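Local coordinates for cocosin 1 acidic chain (Cocos nucifera, PDB 5WPW), which serves as a hexameric seed storage protein of the 11S globulin family, a nutrient reservoir of the coconut seed, at residues Q285-V299 and L350-K364. The protein carries 2 engineered substitutions. Sequence-based numbering, arbitrary orientation.
Sequences QMSAERVVLYRNAMV and LERAGSEGFQLVSIK. Engineered in segment 350-364: E356 (natural residue Ala).
K364, paired with S287, and E289, paired with S362, meet diagonally across antiparallel strands 287-293 and 357-364, on the face they share with V291, L360, L293 and F358. The extended K364 chain slants across E289, bringing NZ to 3.7 Å from E289 OE1; its hydrogen bond is to N304 OD1, and E289 adds a long salt bridge that probably helps balance the charge. E289 is suited to reach it, since its CG stands anti to the backbone N (chi1 -179°) and the chain runs on extended. Further along, L293 CB touches F358 O and lies 3.8 Å from A353 CB, so it packs against both strands of 350-364. L360 CD1 lies 3.6 Å from V291 CB, an apolar patch beside the E289-K364 pair.

On the other face R290, bent at chi2, donates from NH1 to L360 O at 3.2 Å from above the carbonyl plane, while V291 N reaches that oxygen from the opposite face. NH1 also bonds T314, and a water joins NH2 to Q359 OE1.

G357, with positive phi and L293 O close by, suits its corner by lacking a side chain. Beyond it V299 N bonds E351 O (3.0 Å), where both segments cross from one sheet of the C-terminal cupin barrel into the other. Strands 268-273 and 309-314 flank the first pair, strand 61-67 packs on R290, V361 and I363, and L187 of a neighbouring subunit covers M298, L350 and R352.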
ATOM      1  N   GLN A 285       5.456  14.683  -3.737  1.00 26.98           N
ATOM      2  CA  GLN A 285       4.071  15.111  -3.983  1.00 24.21           C
ATOM      3  C   GLN A 285       4.010  16.337  -4.894  1.00 23.49           C
ATOM      4  O   GLN A 285       3.245  17.280  -4.669  1.00 21.05           O
ATOM      5  CB  GLN A 285       3.315  15.367  -2.675  1.00 29.44           C
ATOM      6  CG  GLN A 285       2.814  14.094  -2.003  1.00 35.23           C
ATOM      7  CD  GLN A 285       2.020  14.386  -0.730  1.00 41.86           C
ATOM      8  OE1 GLN A 285       2.559  14.345   0.374  1.00 47.31           O
ATOM      9  NE2 GLN A 285       0.740  14.688  -0.887  1.00 47.72           N
ATOM     10  N   MET A 286       4.788  16.287  -5.966  1.00 19.55           N
ATOM     11  CA  MET A 286       4.773  17.348  -6.966  1.00 22.22           C
ATOM     12  C   MET A 286       4.983  16.713  -8.329  1.00 23.39           C
ATOM     13  O   MET A 286       5.542  15.623  -8.450  1.00 23.79           O
ATOM     14  CB  MET A 286       5.842  18.432  -6.706  1.00 25.53           C
ATOM     15  CG  MET A 286       5.288  19.615  -5.862  1.00 29.66           C
ATOM     16  SD  MET A 286       6.460  20.983  -5.632  1.00 45.72           S
ATOM     17  CE  MET A 286       7.669  20.047  -4.733  1.00 15.23           C
ATOM     18  N   SER A 287       4.485  17.397  -9.357  1.00 23.89           N
ATOM     19  CA  SER A 287       4.545  16.934 -10.733  1.00 22.93           C
ATOM     20  C   SER A 287       5.072  18.094 -11.573  1.00 23.28           C
ATOM     21  O   SER A 287       5.115  19.242 -11.121  1.00 24.84           O
ATOM     22  CB  SER A 287       3.154  16.489 -11.232  1.00 19.33           C
ATOM     23  OG  SER A 287       2.544  15.561 -10.342  1.00 30.46           O
ATOM     24  N   ALA A 288       5.453  17.806 -12.807  1.00 22.06           N
ATOM     25  CA  ALA A 288       5.892  18.872 -13.703  1.00 23.92           C
ATOM     26  C   ALA A 288       5.361  18.600 -15.101  1.00 24.70           C
ATOM     27  O   ALA A 288       4.937  17.488 -15.431  1.00 23.60           O
ATOM     28  CB  ALA A 288       7.432  18.996 -13.729  1.00 30.19           C
ATOM     29  N   GLU A 289       5.416  19.637 -15.931  1.00 24.11           N
ATOM     30  CA  GLU A 289       4.915  19.568 -17.295  1.00 28.16           C
ATOM     31  C   GLU A 289       5.740  20.533 -18.141  1.00 28.08           C
ATOM     32  O   GLU A 289       5.963  21.666 -17.724  1.00 27.85           O
ATOM     33  CB  GLU A 289       3.434  19.939 -17.325  1.00 29.06           C
ATOM     34  CG  GLU A 289       2.793  19.892 -18.668  1.00 35.47           C
ATOM     35  CD  GLU A 289       1.278  19.951 -18.592  1.00 34.12           C
ATOM     36  OE1 GLU A 289       0.713  21.054 -18.363  1.00 40.31           O
ATOM     37  OE2 GLU A 289       0.662  18.885 -18.745  1.00 33.78           O
ATOM     38  N   ARG A 290       6.204  20.081 -19.293  1.00 25.52           N
ATOM     39  CA  ARG A 290       6.862  20.944 -20.277  1.00 22.69           C
ATOM     40  C   ARG A 290       5.909  21.097 -21.460  1.00 25.66           C
ATOM     41  O   ARG A 290       5.515  20.093 -22.055  1.00 25.65           O
ATOM     42  CB  ARG A 290       8.204  20.346 -20.695  1.00 28.56           C
ATOM     43  CG  ARG A 290       8.830  20.992 -21.930  1.00 35.23           C
ATOM     44  CD  ARG A 290       9.036  22.466 -21.710  1.00 33.73           C
ATOM     45  NE  ARG A 290      10.158  22.999 -22.486  1.00 31.02           N
ATOM     46  CZ  ARG A 290      10.526  24.272 -22.460  1.00 34.65           C
ATOM     47  NH1 ARG A 290       9.856  25.135 -21.705  1.00 31.64           N
ATOM     48  NH2 ARG A 290      11.557  24.686 -23.188  1.00 37.82           N
ATOM     49  N   VAL A 291       5.461  22.329 -21.717  1.00 27.13           N
ATOM     50  CA  VAL A 291       4.553  22.658 -22.814  1.00 26.35           C
ATOM     51  C   VAL A 291       5.325  23.492 -23.829  1.00 29.89           C
ATOM     52  O   VAL A 291       5.904  24.522 -23.477  1.00 25.20           O
ATOM     53  CB  VAL A 291       3.310  23.419 -22.323  1.00 33.28           C
ATOM     54  CG1 VAL A 291       2.377  23.750 -23.471  1.00 28.71           C
ATOM     55  CG2 VAL A 291       2.578  22.615 -21.255  1.00 29.70           C
ATOM     56  N   VAL A 292       5.317  23.061 -25.087  1.00 30.53           N
ATOM     57  CA  VAL A 292       5.945  23.822 -26.175  1.00 30.32           C
ATOM     58  C   VAL A 292       4.892  23.970 -27.269  1.00 27.69           C
ATOM     59  O   VAL A 292       4.511  22.978 -27.893  1.00 26.49           O
ATOM     60  CB  VAL A 292       7.201  23.143 -26.724  1.00 28.78           C
ATOM     61  CG1 VAL A 292       7.640  23.828 -28.053  1.00 35.80           C
ATOM     62  CG2 VAL A 292       8.335  23.159 -25.684  1.00 31.89           C
ATOM     63  N   LEU A 293       4.405  25.196 -27.469  1.00 30.61           N
ATOM     64  CA  LEU A 293       3.357  25.513 -28.428  1.00 29.70           C
ATOM     65  C   LEU A 293       3.999  26.156 -29.655  1.00 33.94           C
ATOM     66  O   LEU A 293       4.801  27.089 -29.519  1.00 35.09           O
ATOM     67  CB  LEU A 293       2.343  26.478 -27.820  1.00 34.86           C
ATOM     68  CG  LEU A 293       1.281  25.922 -26.872  1.00 36.54           C
ATOM     69  CD1 LEU A 293       0.447  27.059 -26.335  1.00 34.12           C
ATOM     70  CD2 LEU A 293       0.414  24.937 -27.624  1.00 32.14           C
ATOM     71  N   TYR A 294       3.694  25.620 -30.832  1.00 36.30           N
ATOM     72  CA  TYR A 294       4.173  26.180 -32.089  1.00 30.37           C
ATOM     73  C   TYR A 294       3.334  27.410 -32.436  1.00 32.78           C
ATOM     74  O   TYR A 294       2.330  27.702 -31.783  1.00 32.15           O
ATOM     75  CB  TYR A 294       4.100  25.133 -33.202  1.00 29.97           C
ATOM     76  CG  TYR A 294       4.918  23.871 -32.981  1.00 29.54           C
ATOM     77  CD1 TYR A 294       6.018  23.855 -32.117  1.00 29.05           C
ATOM     78  CD2 TYR A 294       4.585  22.690 -33.643  1.00 31.81           C
ATOM     79  CE1 TYR A 294       6.761  22.700 -31.930  1.00 30.37           C
ATOM     80  CE2 TYR A 294       5.309  21.537 -33.461  1.00 35.29           C
ATOM     81  CZ  TYR A 294       6.394  21.541 -32.601  1.00 34.64           C
ATOM     82  OH  TYR A 294       7.104  20.381 -32.434  1.00 38.08           O
ATOM     83  N   ARG A 295       3.735  28.125 -33.501  1.00 34.63           N
ATOM     84  CA  ARG A 295       3.127  29.417 -33.829  1.00 33.50           C
ATOM     85  C   ARG A 295       1.602  29.345 -33.819  1.00 31.10           C
ATOM     86  O   ARG A 295       1.005  28.460 -34.436  1.00 36.46           O
ATOM     87  CB  ARG A 295       3.633  29.916 -35.201  1.00 34.32           C
ATOM     88  CG  ARG A 295       3.022  29.210 -36.429  1.00 42.11           C
ATOM     89  CD  ARG A 295       2.722  30.173 -37.604  1.00 44.02           C
ATOM     90  NE  ARG A 295       1.386  30.771 -37.540  1.00 46.04           N
ATOM     91  CZ  ARG A 295       0.283  30.260 -38.096  1.00 48.40           C
ATOM     92  NH1 ARG A 295       0.322  29.113 -38.762  1.00 52.58           N
ATOM     93  NH2 ARG A 295      -0.872  30.898 -37.974  1.00 50.12           N
ATOM     94  N   ASN A 296       0.984  30.252 -33.064  1.00 32.21           N
ATOM     95  CA  ASN A 296      -0.466  30.466 -32.994  1.00 35.99           C
ATOM     96  C   ASN A 296      -1.265  29.277 -32.447  1.00 38.65           C
ATOM     97  O   ASN A 296      -2.504  29.299 -32.500  1.00 40.27           O
ATOM     98  CB  ASN A 296      -1.027  30.867 -34.364  1.00 40.56           C
ATOM     99  CG  ASN A 296      -0.415  32.141 -34.876  1.00 42.27           C
ATOM    100  OD1 ASN A 296       0.101  32.194 -35.995  1.00 52.07           O
ATOM    101  ND2 ASN A 296      -0.463  33.182 -34.066  1.00 41.41           N
ATOM    102  N   ALA A 297      -0.616  28.244 -31.923  1.00 32.13           N
ATOM    103  CA  ALA A 297      -1.381  27.105 -31.422  1.00 37.34           C
ATOM    104  C   ALA A 297      -1.990  27.397 -30.050  1.00 34.56           C
ATOM    105  O   ALA A 297      -1.697  28.401 -29.391  1.00 35.18           O
ATOM    106  CB  ALA A 297      -0.516  25.849 -31.351  1.00 32.20           C
ATOM    107  N   MET A 298      -2.826  26.471 -29.610  1.00 37.48           N
ATOM    108  CA  MET A 298      -3.603  26.614 -28.394  1.00 39.20           C
ATOM    109  C   MET A 298      -3.463  25.378 -27.525  1.00 38.10           C
ATOM    110  O   MET A 298      -3.352  24.256 -28.032  1.00 36.86           O
ATOM    111  CB  MET A 298      -5.076  26.823 -28.720  1.00 38.68           C
ATOM    112  CG  MET A 298      -5.404  28.188 -29.253  1.00 41.78           C
ATOM    113  SD  MET A 298      -7.095  28.593 -28.830  1.00 51.01           S
ATOM    114  CE  MET A 298      -7.147  27.875 -27.183  1.00 37.52           C
ATOM    115  N   VAL A 299      -3.459  25.599 -26.217  1.00 36.97           N
ATOM    116  CA  VAL A 299      -3.796  24.560 -25.261  1.00 32.97           C
ATOM    117  C   VAL A 299      -5.291  24.666 -24.975  1.00 30.03           C
ATOM    118  O   VAL A 299      -5.781  25.732 -24.588  1.00 32.79           O
ATOM    119  CB  VAL A 299      -2.967  24.680 -23.974  1.00 32.72           C
ATOM    120  CG1 VAL A 299      -3.251  23.487 -23.072  1.00 33.94           C
ATOM    121  CG2 VAL A 299      -1.489  24.712 -24.291  1.00 37.30           C
ATOM    122  N   LEU A 350      -6.739  28.864 -20.398  1.00 32.59           N
ATOM    123  CA  LEU A 350      -6.646  28.794 -21.844  1.00 34.27           C
ATOM    124  C   LEU A 350      -5.371  29.533 -22.237  1.00 32.80           C
ATOM    125  O   LEU A 350      -5.081  30.588 -21.664  1.00 31.96           O
ATOM    126  CB  LEU A 350      -7.898  29.449 -22.444  1.00 33.99           C
ATOM    127  CG  LEU A 350      -8.119  29.761 -23.906  1.00 41.03           C
ATOM    128  CD1 LEU A 350      -9.634  29.821 -24.139  1.00 36.26           C
ATOM    129  CD2 LEU A 350      -7.450  31.076 -24.278  1.00 37.64           C
ATOM    130  N   GLU A 351      -4.602  28.966 -23.169  1.00 28.99           N
ATOM    131  CA  GLU A 351      -3.362  29.582 -23.641  1.00 32.52           C
ATOM    132  C   GLU A 351      -3.273  29.537 -25.166  1.00 37.15           C
ATOM    133  O   GLU A 351      -3.614  28.526 -25.791  1.00 34.31           O
ATOM    134  CB  GLU A 351      -2.131  28.890 -23.070  1.00 37.10           C
ATOM    135  CG  GLU A 351      -1.983  29.072 -21.583  1.00 44.60           C
ATOM    136  CD  GLU A 351      -1.307  27.901 -20.939  1.00 52.12           C
ATOM    137  OE1 GLU A 351      -0.952  26.942 -21.661  1.00 54.65           O
ATOM    138  OE2 GLU A 351      -1.121  27.949 -19.712  1.00 54.08           O
ATOM    139  N   ARG A 352      -2.769  30.623 -25.756  1.00 39.74           N
ATOM    140  CA  ARG A 352      -2.538  30.691 -27.196  1.00 34.86           C
ATOM    141  C   ARG A 352      -1.181  31.325 -27.455  1.00 34.24           C
ATOM    142  O   ARG A 352      -0.906  32.433 -26.981  1.00 34.62           O
ATOM    143  CB  ARG A 352      -3.643  31.480 -27.895  1.00 40.69           C
ATOM    144  CG  ARG A 352      -3.605  31.339 -29.402  1.00 42.41           C
ATOM    145  CD  ARG A 352      -3.730  32.692 -30.072  1.00 48.98           C
ATOM    146  NE  ARG A 352      -5.125  33.072 -30.266  1.00 58.65           N
ATOM    147  CZ  ARG A 352      -5.887  32.618 -31.259  1.00 58.57           C
ATOM    148  NH1 ARG A 352      -5.385  31.763 -32.145  1.00 59.17           N
ATOM    149  NH2 ARG A 352      -7.149  33.018 -31.367  1.00 50.16           N
ATOM    150  N   ALA A 353      -0.330  30.614 -28.186  1.00 34.88           N
ATOM    151  CA  ALA A 353       0.978  31.147 -28.530  1.00 34.41           C
ATOM    152  C   ALA A 353       0.831  32.282 -29.540  1.00 39.74           C
ATOM    153  O   ALA A 353      -0.094  32.298 -30.365  1.00 38.89           O
ATOM    154  CB  ALA A 353       1.869  30.045 -29.105  1.00 31.68           C
ATOM    155  N   GLY A 354       1.748  33.244 -29.468  1.00 37.02           N
ATOM    156  CA  GLY A 354       1.879  34.238 -30.514  1.00 36.60           C
ATOM    157  C   GLY A 354       2.578  33.651 -31.727  1.00 38.39           C
ATOM    158  O   GLY A 354       2.828  32.447 -31.824  1.00 37.59           O
ATOM    159  N   SER A 355       2.916  34.540 -32.672  1.00 44.44           N
ATOM    160  CA  SER A 355       3.555  34.124 -33.917  1.00 36.97           C
ATOM    161  C   SER A 355       4.912  33.479 -33.693  1.00 38.35           C
ATOM    162  O   SER A 355       5.411  32.786 -34.583  1.00 40.28           O
ATOM    163  CB  SER A 355       3.720  35.332 -34.861  1.00 46.19           C
ATOM    164  OG  SER A 355       4.275  36.461 -34.177  1.00 45.47           O
ATOM    165  N   GLU A 356       5.511  33.696 -32.526  1.00 39.62           N
ATOM    166  CA  GLU A 356       6.841  33.236 -32.168  1.00 39.07           C
ATOM    167  C   GLU A 356       6.846  31.871 -31.475  1.00 37.78           C
ATOM    168  O   GLU A 356       7.918  31.309 -31.244  1.00 39.35           O
ATOM    169  CB  GLU A 356       7.478  34.284 -31.242  1.00 43.69           C
ATOM    170  CG  GLU A 356       8.954  34.132 -30.961  1.00 46.31           C
ATOM    171  CD  GLU A 356       9.381  34.961 -29.774  1.00 50.00           C
ATOM    172  OE1 GLU A 356      10.577  34.911 -29.399  1.00 54.86           O
ATOM    173  OE2 GLU A 356       8.506  35.660 -29.211  1.00 44.49           O
ATOM    174  N   GLY A 357       5.691  31.307 -31.172  1.00 38.54           N
ATOM    175  CA  GLY A 357       5.655  30.162 -30.286  1.00 36.24           C
ATOM    176  C   GLY A 357       5.679  30.635 -28.851  1.00 35.60           C
ATOM    177  O   GLY A 357       5.771  31.831 -28.551  1.00 33.61           O
ATOM    178  N   PHE A 358       5.597  29.661 -27.939  1.00 31.66           N
ATOM    179  CA  PHE A 358       5.362  29.944 -26.529  1.00 30.28           C
ATOM    180  C   PHE A 358       5.745  28.671 -25.790  1.00 33.30           C
ATOM    181  O   PHE A 358       5.132  27.631 -26.047  1.00 35.19           O
ATOM    182  CB  PHE A 358       3.883  30.293 -26.304  1.00 32.25           C
ATOM    183  CG  PHE A 358       3.531  30.740 -24.903  1.00 36.58           C
ATOM    184  CD1 PHE A 358       4.362  31.575 -24.185  1.00 32.45           C
ATOM    185  CD2 PHE A 358       2.316  30.372 -24.334  1.00 37.63           C
ATOM    186  CE1 PHE A 358       4.012  32.014 -22.923  1.00 35.29           C
ATOM    187  CE2 PHE A 358       1.974  30.788 -23.055  1.00 39.22           C
ATOM    188  CZ  PHE A 358       2.829  31.613 -22.350  1.00 35.82           C
ATOM    189  N   GLN A 359       6.758  28.739 -24.913  1.00 26.07           N
ATOM    190  CA  GLN A 359       7.249  27.573 -24.170  1.00 31.17           C
ATOM    191  C   GLN A 359       7.181  27.813 -22.668  1.00 31.49           C
ATOM    192  O   GLN A 359       7.551  28.887 -22.175  1.00 29.81           O
ATOM    193  CB  GLN A 359       8.701  27.214 -24.526  1.00 29.03           C
ATOM    194  CG  GLN A 359       8.958  27.016 -26.008  1.00 35.28           C
ATOM    195  CD  GLN A 359       9.628  28.235 -26.623  1.00 37.31           C
ATOM    196  OE1 GLN A 359      10.605  28.751 -26.088  1.00 35.07           O
ATOM    197  NE2 GLN A 359       9.091  28.707 -27.742  1.00 38.44           N
ATOM    198  N   LEU A 360       6.736  26.804 -21.925  1.00 31.12           N
ATOM    199  CA  LEU A 360       6.708  26.983 -20.487  1.00 28.01           C
ATOM    200  C   LEU A 360       7.002  25.658 -19.796  1.00 30.70           C
ATOM    201  O   LEU A 360       7.018  24.583 -20.407  1.00 27.09           O
ATOM    202  CB  LEU A 360       5.371  27.556 -20.024  1.00 31.03           C
ATOM    203  CG  LEU A 360       4.191  26.752 -20.561  1.00 32.66           C
ATOM    204  CD1 LEU A 360       3.579  25.754 -19.555  1.00 35.27           C
ATOM    205  CD2 LEU A 360       3.142  27.704 -21.106  1.00 36.93           C
ATOM    206  N   VAL A 361       7.290  25.773 -18.512  1.00 25.88           N
ATOM    207  CA  VAL A 361       7.364  24.644 -17.603  1.00 24.88           C
ATOM    208  C   VAL A 361       6.399  24.944 -16.473  1.00 27.42           C
ATOM    209  O   VAL A 361       6.346  26.077 -15.971  1.00 25.17           O
ATOM    210  CB  VAL A 361       8.797  24.408 -17.086  1.00 27.06           C
ATOM    211  CG1 VAL A 361       9.390  25.684 -16.516  1.00 33.52           C
ATOM    212  CG2 VAL A 361       8.805  23.299 -16.035  1.00 31.15           C
ATOM    213  N   SER A 362       5.592  23.959 -16.116  1.00 26.48           N
ATOM    214  CA  SER A 362       4.687  24.116 -15.000  1.00 26.92           C
ATOM    215  C   SER A 362       5.092  23.143 -13.920  1.00 22.68           C
ATOM    216  O   SER A 362       5.480  22.018 -14.217  1.00 24.47           O
ATOM    217  CB  SER A 362       3.231  23.879 -15.399  1.00 32.85           C
ATOM    218  OG  SER A 362       2.806  24.889 -16.297  1.00 34.17           O
ATOM    219  N   ILE A 363       5.010  23.593 -12.679  1.00 21.82           N
ATOM    220  CA  ILE A 363       5.182  22.740 -11.508  1.00 24.74           C
ATOM    221  C   ILE A 363       3.843  22.688 -10.798  1.00 21.05           C
ATOM    222  O   ILE A 363       3.259  23.730 -10.506  1.00 27.20           O
ATOM    223  CB  ILE A 363       6.262  23.272 -10.553  1.00 24.71           C
ATOM    224  CG1 ILE A 363       7.607  23.450 -11.265  1.00 23.66           C
ATOM    225  CG2 ILE A 363       6.355  22.364  -9.291  1.00 19.72           C
ATOM    226  CD1 ILE A 363       8.147  22.177 -11.912  1.00 27.55           C
ATOM    227  N   LYS A 364       3.369  21.487 -10.491  1.00 24.91           N
ATOM    228  CA  LYS A 364       2.033  21.314  -9.925  1.00 21.39           C
ATOM    229  C   LYS A 364       2.146  20.686  -8.550  1.00 24.21           C
ATOM    230  O   LYS A 364       3.017  19.847  -8.320  1.00 21.04           O
ATOM    231  CB  LYS A 364       1.157  20.484 -10.871  1.00 25.35           C
ATOM    232  CG  LYS A 364       1.064  21.138 -12.273  1.00 23.37           C
ATOM    233  CD  LYS A 364       0.082  20.446 -13.231  1.00 27.68           C
ATOM    234  CE  LYS A 364      -0.088  21.265 -14.527  1.00 28.94           C
ATOM    235  NZ  LYS A 364      -1.276  20.797 -15.308  1.00 29.11           N
TER
HETATM  236  O   HOH W   1      12.000  27.657 -23.928  1.00 31.81           O
HETATM  237  O   HOH W   2       7.345  27.092 -29.569  1.00 31.04           O